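PDB 6KBC: CghA, which belongs to the Diels-Alderase family, built from two calycin-like beta domains, and holds the ligand WK1 in a pocket. Local coordinates for residues Q248-V260 / Q268-K280. Residues are numbered along the deposited sequence; the frame is centred on the assembly and turned at random.
Sequences QAGPYVMAVMRLV and QNTVNAALYRDGK. With WK1 ((2S)-3-[(2S,4E)-4-[[(1R,2S,4aR,6S,8R,8aS)-2-[(E)-but-2-en-2-yl]-6,8-dimethyl-1,2,4a,5,6,7,8,8a-octahydronaphthalen-1-yl]-oxidanyl-methylidene]-3,5-bis(oxidanylidene)pyrrolidin-2-yl]-2-methyl-2-oxidanyl-propanoic acid), chain B.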
ATOM      1  N   GLN A 248       7.029  -6.848  -9.402  1.00 20.02           N
ATOM      2  CA  GLN A 248       7.937  -7.985  -9.513  1.00 19.57           C
ATOM      3  C   GLN A 248       8.432  -8.065 -10.949  1.00 22.80           C
ATOM      4  O   GLN A 248       7.631  -7.977 -11.885  1.00 27.14           O
ATOM      5  CB  GLN A 248       7.248  -9.297  -9.121  1.00 22.11           C
ATOM      6  CG  GLN A 248       8.180 -10.521  -9.295  1.00 24.25           C
ATOM      7  CD  GLN A 248       7.545 -11.817  -8.834  1.00 27.47           C
ATOM      8  OE1 GLN A 248       6.391 -12.099  -9.145  1.00 32.72           O
ATOM      9  NE2 GLN A 248       8.286 -12.588  -8.054  1.00 25.74           N
ATOM     10  N   ALA A 249       9.743  -8.201 -11.123  1.00 23.19           N
ATOM     11  CA  ALA A 249      10.340  -8.322 -12.455  1.00 25.81           C
ATOM     12  C   ALA A 249      11.537  -9.250 -12.339  1.00 24.25           C
ATOM     13  O   ALA A 249      12.538  -8.891 -11.714  1.00 22.87           O
ATOM     14  CB  ALA A 249      10.762  -6.961 -13.019  1.00 21.46           C
ATOM     15  N   GLY A 250      11.442 -10.435 -12.932  1.00 26.35           N
ATOM     16  CA  GLY A 250      12.496 -11.413 -12.799  1.00 26.94           C
ATOM     17  C   GLY A 250      12.726 -11.753 -11.343  1.00 24.64           C
ATOM     18  O   GLY A 250      11.787 -12.021 -10.594  1.00 24.99           O
ATOM     19  N   PRO A 251      13.985 -11.716 -10.898  1.00 27.27           N
ATOM     20  CA  PRO A 251      14.273 -12.006  -9.486  1.00 29.30           C
ATOM     21  C   PRO A 251      13.923 -10.866  -8.542  1.00 27.56           C
ATOM     22  O   PRO A 251      14.042 -11.042  -7.323  1.00 24.32           O
ATOM     23  CB  PRO A 251      15.786 -12.243  -9.490  1.00 29.14           C
ATOM     24  CG  PRO A 251      16.269 -11.320 -10.566  1.00 26.79           C
ATOM     25  CD  PRO A 251      15.199 -11.329 -11.637  1.00 28.20           C
ATOM     26  N   TYR A 252      13.499  -9.713  -9.053  1.00 23.86           N
ATOM     27  CA  TYR A 252      13.353  -8.510  -8.240  1.00 20.45           C
ATOM     28  C   TYR A 252      11.926  -8.353  -7.756  1.00 22.81           C
ATOM     29  O   TYR A 252      10.972  -8.487  -8.538  1.00 22.02           O
ATOM     30  CB  TYR A 252      13.767  -7.267  -9.030  1.00 19.15           C
ATOM     31  CG  TYR A 252      15.214  -7.262  -9.384  1.00 19.10           C
ATOM     32  CD1 TYR A 252      16.185  -7.131  -8.403  1.00 20.06           C
ATOM     33  CD2 TYR A 252      15.622  -7.453 -10.691  1.00 20.21           C
ATOM     34  CE1 TYR A 252      17.528  -7.140  -8.734  1.00 20.15           C
ATOM     35  CE2 TYR A 252      16.943  -7.473 -11.028  1.00 22.26           C
ATOM     36  CZ  TYR A 252      17.895  -7.314 -10.048  1.00 21.85           C
ATOM     37  OH  TYR A 252      19.225  -7.325 -10.400  1.00 26.22           O
ATOM     38  N   VAL A 253      11.784  -8.032  -6.475  1.00 22.03           N
ATOM     39  CA  VAL A 253      10.513  -7.614  -5.906  1.00 19.60           C
ATOM     40  C   VAL A 253      10.742  -6.262  -5.249  1.00 19.69           C
ATOM     41  O   VAL A 253      11.694  -6.098  -4.480  1.00 19.65           O
ATOM     42  CB  VAL A 253       9.977  -8.642  -4.901  1.00 22.90           C
ATOM     43  CG1 VAL A 253       8.809  -8.067  -4.123  1.00 21.32           C
ATOM     44  CG2 VAL A 253       9.553  -9.914  -5.643  1.00 21.60           C
ATOM     45  N   MET A 254       9.889  -5.300  -5.564  1.00 20.01           N
ATOM     46  CA  MET A 254      10.059  -3.948  -5.046  1.00 21.35           C
ATOM     47  C   MET A 254       8.743  -3.432  -4.503  1.00 22.00           C
ATOM     48  O   MET A 254       7.671  -3.694  -5.066  1.00 21.33           O
ATOM     49  CB  MET A 254      10.615  -2.976  -6.102  1.00 20.22           C
ATOM     50  CG  MET A 254       9.678  -2.586  -7.223  1.00 20.97           C
ATOM     51  SD  MET A 254      10.515  -2.363  -8.823  1.00 23.43           S
ATOM     52  CE  MET A 254      11.342  -3.939  -9.117  1.00 22.17           C
ATOM     53  N   ALA A 255       8.826  -2.718  -3.382  1.00 17.79           N
ATOM     54  CA  ALA A 255       7.645  -2.165  -2.749  1.00 16.31           C
ATOM     55  C   ALA A 255       8.018  -0.802  -2.199  1.00 20.86           C
ATOM     56  O   ALA A 255       9.114  -0.622  -1.668  1.00 21.41           O
ATOM     57  CB  ALA A 255       7.105  -3.084  -1.646  1.00 20.09           C
ATOM     58  N   VAL A 256       7.139   0.169  -2.395  1.00 20.64           N
ATOM     59  CA  VAL A 256       7.482   1.565  -2.147  1.00 21.71           C
ATOM     60  C   VAL A 256       6.285   2.256  -1.536  1.00 20.65           C
ATOM     61  O   VAL A 256       5.149   2.060  -1.975  1.00 20.84           O
ATOM     62  CB  VAL A 256       7.898   2.315  -3.437  1.00 16.90           C
ATOM     63  CG1 VAL A 256       8.112   3.811  -3.148  1.00 18.95           C
ATOM     64  CG2 VAL A 256       9.162   1.717  -4.025  1.00 17.84           C
ATOM     65  N   MET A 257       6.543   3.092  -0.539  1.00 20.39           N
ATOM     66  CA  MET A 257       5.601   4.122  -0.108  1.00 19.48           C
ATOM     67  C   MET A 257       6.454   5.374   0.014  1.00 19.40           C
ATOM     68  O   MET A 257       7.259   5.464   0.946  1.00 19.60           O
ATOM     69  CB  MET A 257       4.924   3.760   1.216  1.00 21.69           C
ATOM     70  CG  MET A 257       3.791   4.714   1.635  1.00 26.44           C
ATOM     71  SD  MET A 257       2.717   5.413   0.353  1.00 33.01           S
ATOM     72  CE  MET A 257       1.708   3.975   0.108  1.00 26.10           C
ATOM     73  N   ARG A 258       6.337   6.293  -0.955  1.00 20.20           N
ATOM     74  CA  ARG A 258       7.120   7.527  -0.981  1.00 19.67           C
ATOM     75  C   ARG A 258       6.186   8.728  -0.821  1.00 21.41           C
ATOM     76  O   ARG A 258       5.197   8.852  -1.556  1.00 20.38           O
ATOM     77  CB  ARG A 258       7.952   7.663  -2.281  1.00 21.42           C
ATOM     78  CG  ARG A 258       8.908   8.900  -2.233  1.00 22.06           C
ATOM     79  CD  ARG A 258       8.083  10.036  -2.818  1.00 19.79           C
ATOM     80  NE  ARG A 258       7.805   9.953  -4.247  1.00 18.18           N
ATOM     81  CZ  ARG A 258       6.711  10.427  -4.813  1.00 22.59           C
ATOM     82  NH1 ARG A 258       5.628  10.571  -4.049  1.00 19.45           N
ATOM     83  NH2 ARG A 258       6.593  10.456  -6.132  1.00 22.48           N
ATOM     84  N   LEU A 259       6.537   9.645   0.092  1.00 17.76           N
ATOM     85  CA  LEU A 259       5.768  10.863   0.322  1.00 17.43           C
ATOM     86  C   LEU A 259       6.628  12.074  -0.005  1.00 17.35           C
ATOM     87  O   LEU A 259       7.817  12.100   0.314  1.00 18.79           O
ATOM     88  CB  LEU A 259       5.311  10.995   1.767  1.00 18.46           C
ATOM     89  CG  LEU A 259       4.377   9.881   2.238  1.00 23.63           C
ATOM     90  CD1 LEU A 259       4.244   9.974   3.732  1.00 24.48           C
ATOM     91  CD2 LEU A 259       3.031  10.095   1.572  1.00 25.16           C
ATOM     92  N   VAL A 260       6.008  13.074  -0.620  1.00 18.78           N
ATOM     93  CA  VAL A 260       6.594  14.400  -0.760  1.00 19.89           C
ATOM     94  C   VAL A 260       5.687  15.372  -0.014  1.00 20.05           C
ATOM     95  O   VAL A 260       4.479  15.412  -0.264  1.00 21.81           O
ATOM     96  CB  VAL A 260       6.756  14.801  -2.237  1.00 20.42           C
ATOM     97  CG1 VAL A 260       7.385  16.210  -2.348  1.00 19.49           C
ATOM     98  CG2 VAL A 260       7.600  13.752  -2.982  1.00 18.55           C
ATOM     99  N   GLN A 268       9.703  18.017   1.716  1.00 19.51           N
ATOM    100  CA  GLN A 268      10.423  16.901   2.313  1.00 22.06           C
ATOM    101  C   GLN A 268      10.096  15.622   1.560  1.00 20.39           C
ATOM    102  O   GLN A 268       8.938  15.362   1.224  1.00 22.37           O
ATOM    103  CB  GLN A 268      10.050  16.739   3.787  1.00 23.04           C
ATOM    104  CG  GLN A 268      10.805  17.681   4.672  1.00 24.19           C
ATOM    105  CD  GLN A 268      10.420  17.559   6.109  1.00 32.45           C
ATOM    106  OE1 GLN A 268       9.471  16.845   6.456  1.00 35.46           O
ATOM    107  NE2 GLN A 268      11.158  18.250   6.974  1.00 32.23           N
ATOM    108  N   ASN A 269      11.141  14.851   1.272  1.00 19.80           N
ATOM    109  CA  ASN A 269      11.083  13.659   0.437  1.00 23.24           C
ATOM    110  C   ASN A 269      11.345  12.473   1.353  1.00 18.93           C
ATOM    111  O   ASN A 269      12.468  12.315   1.847  1.00 21.30           O
ATOM    112  CB  ASN A 269      12.130  13.765  -0.668  1.00 20.82           C
ATOM    113  CG  ASN A 269      11.801  12.935  -1.888  1.00 27.56           C
ATOM    114  OD1 ASN A 269      10.872  12.128  -1.893  1.00 28.42           O
ATOM    115  ND2 ASN A 269      12.578  13.127  -2.939  1.00 33.55           N
ATOM    116  N   THR A 270      10.314  11.673   1.620  1.00 19.49           N
ATOM    117  CA  THR A 270      10.456  10.552   2.545  1.00 20.58           C
ATOM    118  C   THR A 270       9.917   9.275   1.912  1.00 20.53           C
ATOM    119  O   THR A 270       9.072   9.310   1.009  1.00 19.52           O
ATOM    120  CB  THR A 270       9.743  10.818   3.884  1.00 19.52           C
ATOM    121  OG1 THR A 270       8.331  10.944   3.676  1.00 20.73           O
ATOM    122  CG2 THR A 270      10.261  12.117   4.523  1.00 22.16           C
ATOM    123  N   VAL A 271      10.389   8.131   2.416  1.00 23.27           N
ATOM    124  CA  VAL A 271      10.048   6.860   1.788  1.00 20.46           C
ATOM    125  C   VAL A 271      10.261   5.719   2.769  1.00 20.63           C
ATOM    126  O   VAL A 271      11.176   5.738   3.595  1.00 19.76           O
ATOM    127  CB  VAL A 271      10.865   6.633   0.487  1.00 18.68           C
ATOM    128  CG1 VAL A 271      12.322   6.335   0.799  1.00 21.57           C
ATOM    129  CG2 VAL A 271      10.270   5.513  -0.338  1.00 17.83           C
ATOM    130  N   ASN A 272       9.424   4.706   2.647  1.00 19.06           N
ATOM    131  CA  ASN A 272       9.689   3.406   3.243  1.00 20.32           C
ATOM    132  C   ASN A 272       9.567   2.407   2.102  1.00 17.89           C
ATOM    133  O   ASN A 272       8.472   2.203   1.580  1.00 19.52           O
ATOM    134  CB  ASN A 272       8.706   3.120   4.368  1.00 19.43           C
ATOM    135  CG  ASN A 272       9.151   1.964   5.223  1.00 24.31           C
ATOM    136  OD1 ASN A 272       9.302   0.845   4.720  1.00 22.70           O
ATOM    137  ND2 ASN A 272       9.441   2.233   6.499  1.00 22.59           N
ATOM    138  N   ALA A 273      10.695   1.849   1.671  1.00 20.15           N
ATOM    139  CA  ALA A 273      10.723   1.057   0.452  1.00 22.17           C
ATOM    140  C   ALA A 273      11.720  -0.070   0.614  1.00 19.79           C
ATOM    141  O   ALA A 273      12.611  -0.030   1.468  1.00 20.21           O
ATOM    142  CB  ALA A 273      11.101   1.895  -0.779  1.00 14.94           C
ATOM    143  N   ALA A 274      11.598  -1.057  -0.263  1.00 17.72           N
ATOM    144  CA  ALA A 274      12.498  -2.192  -0.204  1.00 18.61           C
ATOM    145  C   ALA A 274      12.624  -2.794  -1.590  1.00 21.83           C
ATOM    146  O   ALA A 274      11.638  -2.879  -2.330  1.00 21.06           O
ATOM    147  CB  ALA A 274      11.998  -3.245   0.795  1.00 23.41           C
ATOM    148  N   LEU A 275      13.838  -3.207  -1.933  1.00 20.30           N
ATOM    149  CA  LEU A 275      14.080  -4.003  -3.122  1.00 20.08           C
ATOM    150  C   LEU A 275      14.661  -5.341  -2.683  1.00 21.69           C
ATOM    151  O   LEU A 275      15.576  -5.387  -1.855  1.00 20.89           O
ATOM    152  CB  LEU A 275      15.023  -3.313  -4.090  1.00 19.16           C
ATOM    153  CG  LEU A 275      15.368  -4.114  -5.340  1.00 22.33           C
ATOM    154  CD1 LEU A 275      14.148  -4.249  -6.259  1.00 19.33           C
ATOM    155  CD2 LEU A 275      16.537  -3.448  -6.063  1.00 20.30           C
ATOM    156  N   TYR A 276      14.117  -6.416  -3.225  1.00 18.70           N
ATOM    157  CA  TYR A 276      14.602  -7.757  -2.958  1.00 20.56           C
ATOM    158  C   TYR A 276      15.074  -8.349  -4.268  1.00 22.04           C
ATOM    159  O   TYR A 276      14.555  -8.012  -5.329  1.00 19.90           O
ATOM    160  CB  TYR A 276      13.513  -8.628  -2.359  1.00 20.45           C
ATOM    161  CG  TYR A 276      12.925  -8.090  -1.091  1.00 23.45           C
ATOM    162  CD1 TYR A 276      11.867  -7.191  -1.123  1.00 21.30           C
ATOM    163  CD2 TYR A 276      13.398  -8.518   0.158  1.00 23.39           C
ATOM    164  CE1 TYR A 276      11.315  -6.698   0.041  1.00 22.25           C
ATOM    165  CE2 TYR A 276      12.849  -8.030   1.328  1.00 25.01           C
ATOM    166  CZ  TYR A 276      11.811  -7.122   1.264  1.00 23.78           C
ATOM    167  OH  TYR A 276      11.247  -6.635   2.414  1.00 23.79           O
ATOM    168  N   ARG A 277      16.083  -9.208  -4.190  1.00 22.52           N
ATOM    169  CA  ARG A 277      16.501 -10.024  -5.319  1.00 21.73           C
ATOM    170  C   ARG A 277      16.494 -11.470  -4.849  1.00 28.61           C
ATOM    171  O   ARG A 277      17.227 -11.819  -3.921  1.00 25.26           O
ATOM    172  CB  ARG A 277      17.883  -9.623  -5.828  1.00 24.01           C
ATOM    173  CG  ARG A 277      18.258 -10.297  -7.148  1.00 27.24           C
ATOM    174  CD  ARG A 277      19.694  -9.982  -7.560  1.00 31.36           C
ATOM    175  NE  ARG A 277      19.841  -9.952  -9.017  1.00 34.67           N
ATOM    176  CZ  ARG A 277      19.905 -11.032  -9.797  1.00 41.03           C
ATOM    177  NH1 ARG A 277      19.843 -12.254  -9.272  1.00 39.04           N
ATOM    178  NH2 ARG A 277      20.040 -10.890 -11.110  1.00 38.52           N
ATOM    179  N   ASP A 278      15.646 -12.285  -5.464  1.00 27.48           N
ATOM    180  CA  ASP A 278      15.428 -13.670  -5.032  1.00 33.71           C
ATOM    181  C   ASP A 278      15.173 -13.751  -3.535  1.00 33.53           C
ATOM    182  O   ASP A 278      15.662 -14.647  -2.850  1.00 31.04           O
ATOM    183  CB  ASP A 278      16.597 -14.562  -5.422  1.00 33.43           C
ATOM    184  CG  ASP A 278      16.720 -14.717  -6.909  1.00 34.01           C
ATOM    185  OD1 ASP A 278      15.704 -15.072  -7.544  1.00 37.47           O
ATOM    186  OD2 ASP A 278      17.833 -14.497  -7.434  1.00 40.99           O
ATOM    187  N   GLY A 279      14.405 -12.797  -3.019  1.00 26.95           N
ATOM    188  CA  GLY A 279      13.986 -12.844  -1.639  1.00 27.31           C
ATOM    189  C   GLY A 279      14.980 -12.308  -0.638  1.00 23.84           C
ATOM    190  O   GLY A 279      14.646 -12.213   0.549  1.00 28.23           O
ATOM    191  N   LYS A 280      16.182 -11.953  -1.061  1.00 23.25           N
ATOM    192  CA  LYS A 280      17.142 -11.295  -0.184  1.00 21.67           C
ATOM    193  C   LYS A 280      16.976  -9.783  -0.329  1.00 25.87           C
ATOM    194  O   LYS A 280      16.907  -9.273  -1.453  1.00 21.85           O
ATOM    195  CB  LYS A 280      18.549 -11.711  -0.575  1.00 27.09           C
ATOM    196  CG  LYS A 280      18.738 -13.201  -0.356  1.00 36.44           C
ATOM    197  CD  LYS A 280      20.129 -13.671  -0.664  1.00 45.48           C
ATOM    198  CE  LYS A 280      20.155 -15.173  -0.510  1.00 48.30           C
ATOM    199  NZ  LYS A 280      19.939 -15.528   0.916  1.00 57.49           N
TER
HETATM  200  O   WK1 B 501     -10.965   5.109  -2.768  1.00 42.02           O
HETATM  201  C17 WK1 B 501     -10.133   4.288  -3.057  1.00 40.34           C
HETATM  202  O1  WK1 B 501     -10.422   3.198  -3.465  1.00 35.21           O
HETATM  203  C19 WK1 B 501      -8.699   4.606  -2.927  1.00 35.90           C
HETATM  204  O2  WK1 B 501      -8.475   5.931  -2.582  1.00 39.32           O
HETATM  205  C18 WK1 B 501      -8.039   4.417  -4.257  1.00 35.48           C
HETATM  206  C20 WK1 B 501      -8.235   3.695  -1.825  1.00 35.40           C
HETATM  207  C22 WK1 B 501      -6.764   3.587  -1.807  1.00 33.71           C
HETATM  208  N   WK1 B 501      -6.161   2.609  -0.922  1.00 34.23           N
HETATM  209  C21 WK1 B 501      -5.143   3.165  -0.274  1.00 36.07           C
HETATM  210  O5  WK1 B 501      -4.401   2.494   0.577  1.00 32.29           O
HETATM  211  C23 WK1 B 501      -6.005   4.781  -1.512  1.00 41.42           C
HETATM  212  O4  WK1 B 501      -6.190   5.964  -2.060  1.00 36.88           O
HETATM  213  C24 WK1 B 501      -4.951   4.591  -0.577  1.00 39.24           C
HETATM  214  C16 WK1 B 501      -3.992   5.586  -0.107  1.00 39.12           C
HETATM  215  O3  WK1 B 501      -4.083   6.766  -0.585  1.00 41.47           O
HETATM  216  C9  WK1 B 501      -2.882   5.196   0.776  1.00 38.30           C
HETATM  217  C8  WK1 B 501      -1.855   4.692  -0.276  1.00 36.98           C
HETATM  218  C12 WK1 B 501      -2.347   3.891  -1.464  1.00 35.88           C
HETATM  219  C13 WK1 B 501      -2.345   2.577  -1.486  1.00 34.46           C
HETATM  220  C90 WK1 B 501      -2.843   1.818  -2.668  1.00 36.67           C
HETATM  221  C14 WK1 B 501      -2.862   4.594  -2.668  1.00 41.16           C
HETATM  222  C7  WK1 B 501      -1.060   5.818  -0.865  1.00 39.80           C
HETATM  223  C6  WK1 B 501      -0.451   6.648  -0.060  1.00 38.20           C
HETATM  224  C3  WK1 B 501      -0.824   6.586   1.387  1.00 38.41           C
HETATM  225  C4  WK1 B 501      -2.298   6.324   1.615  1.00 40.09           C
HETATM  226  C5  WK1 B 501      -2.464   5.995   3.086  1.00 43.32           C
HETATM  227  C11 WK1 B 501      -3.917   5.909   3.433  1.00 41.11           C
HETATM  228  C2  WK1 B 501      -0.302   7.696   2.261  1.00 38.30           C
HETATM  229  C1  WK1 B 501      -0.320   7.140   3.650  1.00 38.08           C
HETATM  230  C10 WK1 B 501       0.358   7.982   4.679  1.00 40.88           C
HETATM  231  C   WK1 B 501      -1.755   6.943   4.032  1.00 40.47           C
HETATM  232  O   HOH W   1      12.844 -11.147  -4.643  1.00 22.88           O
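R277 and Y252 meet at one end of an antiparallel strand pair, the guanidinium nearly perpendicular to the phenol ring (planes 88° apart). The long arginine, with CG anti to its backbone N (chi1 -171°), runs past the ring's CE1 and gives its NE-H to Y252 OH at 3.0 Å, a bond lying close to the guanidinium plane. E380 is hydrogen-bonded to Y252 OH and forms a salt bridge with R277. P251, rigid and apolar, sets CG over the centre of the guanidinium face, 3.7 Å above it, while P251 O accepts the N-H of D278.

Further along the same face apolar side chains meet: L275 CD1 rests on M254 CB (3.8 Å), and V256 spreads its methyls, CG2 to the small A273 CB (3.8 Å) and CG1 to V271 CG2 (3.9 Å). R258 lays its aliphatic CG against T270 O, leaving its charged end to D241. On the other face, flexible M257 bends away from N272 and brings SD within 3.4 Å of WK1 C6. Paired backbone hydrogen bonds from V253–Y276 to L259–T270 join these consecutive strands as an antiparallel beta hairpin of the calycin-like C-terminal domain, with M257 contributing to the WK1 pocket.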